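Local coordinates for protein dally-like, isoform A (Drosophila melanogaster, PDB 6XTZ) that is probably a GPI-linked cell-surface heparan sulfate proteoglycan of the glypican family, binding Wnt and Hedgehog proteins and shielding the Wnt lipid, at residues A[12-17]-A[238-243]. The protein carries 5 engineered substitutions. Sequence-based numbering, arbitrary orientation.
Sequences AVTHIF and ACKGYT. With NAG (2-acetamido-2-deoxy-beta-D-glucopyranose), chain B.
Val13 points its side chain into the turn formed by residues 238-243. Its CB lies 4.1 Å from Ala238 CB. From there the two methyls part. CG1 stands anti to the carbonyl carbon (chi1 -67°), which leaves CG2 between the backbone N and the carbonyl carbon, 3.2 Å from Ala238 O. CG1 reaches past Gly241 to 3.2 Å from Tyr242 O, and Thr243 CG2 flanks it. Both methyls thus rest on backbone carbonyls, and the fit is close.

Ala238 is shared by three side chains. Besides Val13, Ile16 CG2 touches its CB. Phe17 brings the CE1 and CZ corner of its ring, with CE1 3.5 Å from Ala238 CB. Cys239 N lies at the edge of that ring, near its plane. Further along, Ile16 crosses Thr243 at about a right angle, its CD1 3.9 Å from Thr243 CG2. The same threonine methyl sits 3.3 Å from Ala12 O. Cutting Val13 back to an alanine is likely to open a gap over the turn and leave Ala238 O and Tyr242 O without their methyl cover.

The turn owes its shape to a Schellman motif. Gly241, with positive phi (80°), is the C-prime residue. Gly241 N is hydrogen-bonded to Ala238 O (3.0 Å), and Tyr242 N to the carbonyl of the residue before Ala238. Cys239 is disulfide-bonded to Cys49, and Phe17 touches Met53 of helix 51-110. At the end far from Phe17, Ala12 CB lies 3.4 Å from O5 of the N-linked sugar carried by Asn9. This is side-chain packing, partly methyl against backbone carbonyl, of the start of helix 14-19 on the capped end of helix 236-239. It belongs to the cysteine-rich lobe at one end of the elongated, all-alpha glypican core, far from the lipid pocket.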
loop_
_atom_site.group_PDB
_atom_site.type_symbol
_atom_site.label_atom_id
_atom_site.label_comp_id
_atom_site.label_asym_id
_atom_site.label_seq_id
_atom_site.Cartn_x
_atom_site.Cartn_y
_atom_site.Cartn_z
ATOM N N ALA A 12 10.524 -48.204 3.557
ATOM C CA ALA A 12 11.049 -47.199 2.643
ATOM C C ALA A 12 10.895 -45.779 3.171
ATOM O O ALA A 12 11.564 -44.871 2.667
ATOM C CB ALA A 12 10.361 -47.315 1.279
ATOM N N VAL A 13 10.043 -45.568 4.174
ATOM C CA VAL A 13 9.743 -44.239 4.685
ATOM C C VAL A 13 10.098 -44.093 6.160
ATOM O O VAL A 13 9.705 -43.110 6.790
ATOM C CB VAL A 13 8.264 -43.874 4.447
ATOM C CG1 VAL A 13 7.986 -43.733 2.961
ATOM C CG2 VAL A 13 7.356 -44.926 5.067
ATOM N N THR A 14 10.838 -45.050 6.727
ATOM C CA THR A 14 11.191 -44.956 8.141
ATOM C C THR A 14 12.111 -43.771 8.413
ATOM O O THR A 14 12.053 -43.182 9.499
ATOM C CB THR A 14 11.839 -46.260 8.617
ATOM O OG1 THR A 14 12.266 -46.115 9.978
ATOM C CG2 THR A 14 13.036 -46.621 7.750
ATOM N N HIS A 15 12.950 -43.400 7.444
ATOM C CA HIS A 15 13.826 -42.247 7.629
ATOM C C HIS A 15 13.055 -40.938 7.530
ATOM O O HIS A 15 13.426 -39.953 8.179
ATOM C CB HIS A 15 14.958 -42.274 6.602
ATOM C CG HIS A 15 14.498 -42.091 5.190
ATOM N ND1 HIS A 15 13.910 -43.101 4.461
ATOM C CD2 HIS A 15 14.548 -41.015 4.369
ATOM C CE1 HIS A 15 13.613 -42.654 3.253
ATOM N NE2 HIS A 15 13.990 -41.391 3.171
ATOM N N ILE A 16 11.988 -40.908 6.727
ATOM C CA ILE A 16 11.190 -39.694 6.586
ATOM C C ILE A 16 10.514 -39.342 7.904
ATOM O O ILE A 16 10.483 -38.174 8.309
ATOM C CB ILE A 16 10.166 -39.863 5.450
ATOM C CG1 ILE A 16 10.877 -40.111 4.118
ATOM C CG2 ILE A 16 9.268 -38.642 5.351
ATOM C CD1 ILE A 16 9.931 -40.314 2.953
ATOM N N PHE A 17 9.966 -40.344 8.597
ATOM C CA PHE A 17 9.305 -40.087 9.872
ATOM C C PHE A 17 10.302 -39.623 10.927
ATOM O O PHE A 17 10.002 -38.723 11.719
ATOM C CB PHE A 17 8.564 -41.339 10.339
ATOM C CG PHE A 17 7.452 -41.762 9.422
ATOM C CD1 PHE A 17 6.608 -40.819 8.857
ATOM C CD2 PHE A 17 7.256 -43.098 9.116
ATOM C CE1 PHE A 17 5.586 -41.203 8.010
ATOM C CE2 PHE A 17 6.235 -43.488 8.270
ATOM C CZ PHE A 17 5.401 -42.538 7.714
ATOM N N ALA A 238 3.984 -40.368 2.857
ATOM C CA ALA A 238 4.836 -41.326 3.550
ATOM C C ALA A 238 4.017 -42.380 4.282
ATOM O O ALA A 238 4.502 -43.495 4.506
ATOM C CB ALA A 238 5.761 -40.600 4.526
ATOM N N CYS A 239 2.780 -42.052 4.664
ATOM C CA CYS A 239 1.931 -43.034 5.328
ATOM C C CYS A 239 1.541 -44.183 4.406
ATOM O O CYS A 239 1.162 -45.251 4.897
ATOM C CB CYS A 239 0.677 -42.357 5.885
ATOM S SG CYS A 239 1.021 -41.080 7.122
ATOM N N LYS A 240 1.624 -43.993 3.091
ATOM C CA LYS A 240 1.407 -45.064 2.130
ATOM C C LYS A 240 2.709 -45.678 1.630
ATOM O O LYS A 240 2.698 -46.389 0.621
ATOM C CB LYS A 240 0.586 -44.561 0.942
ATOM C CG LYS A 240 -0.893 -44.357 1.238
ATOM C CD LYS A 240 -1.671 -44.116 -0.043
ATOM C CE LYS A 240 -3.162 -44.085 0.223
ATOM N NZ LYS A 240 -3.958 -43.973 -1.030
ATOM N N GLY A 241 3.824 -45.424 2.311
ATOM C CA GLY A 241 5.099 -45.955 1.882
ATOM C C GLY A 241 5.759 -45.201 0.753
ATOM O O GLY A 241 6.811 -45.637 0.270
ATOM N N TYR A 242 5.183 -44.083 0.316
ATOM C CA TYR A 242 5.737 -43.298 -0.775
ATOM C C TYR A 242 6.758 -42.299 -0.247
ATOM O O TYR A 242 6.584 -41.722 0.830
ATOM C CB TYR A 242 4.627 -42.559 -1.524
ATOM C CG TYR A 242 3.587 -43.464 -2.145
ATOM C CD1 TYR A 242 3.943 -44.680 -2.712
ATOM C CD2 TYR A 242 2.247 -43.099 -2.165
ATOM C CE1 TYR A 242 2.993 -45.508 -3.284
ATOM C CE2 TYR A 242 1.290 -43.920 -2.733
ATOM C CZ TYR A 242 1.668 -45.122 -3.291
ATOM O OH TYR A 242 0.716 -45.939 -3.856
ATOM N N THR A 243 7.827 -42.094 -1.018
ATOM C CA THR A 243 8.869 -41.145 -0.658
ATOM C C THR A 243 8.876 -39.898 -1.529
ATOM O O THR A 243 9.636 -38.967 -1.239
ATOM C CB THR A 243 10.250 -41.815 -0.735
ATOM O OG1 THR A 243 10.504 -42.235 -2.082
ATOM C CG2 THR A 243 10.305 -43.026 0.185
HETATM C C1 NAG B . 10.752 -51.512 0.868
HETATM C C2 NAG B . 11.297 -52.209 -0.377
HETATM C C3 NAG B . 12.684 -52.779 -0.096
HETATM C C4 NAG B . 13.605 -51.693 0.442
HETATM C C5 NAG B . 12.969 -51.010 1.650
HETATM C C6 NAG B . 13.776 -49.839 2.161
HETATM C C7 NAG B . 9.862 -53.283 -2.054
HETATM C C8 NAG B . 8.952 -54.436 -2.350
HETATM N N2 NAG B . 10.395 -53.256 -0.828
HETATM O O3 NAG B . 13.224 -53.327 -1.293
HETATM O O4 NAG B . 14.854 -52.258 0.823
HETATM O O5 NAG B . 11.674 -50.499 1.297
HETATM O O6 NAG B . 14.476 -49.191 1.109
HETATM O O7 NAG B . 10.105 -52.415 -2.887
#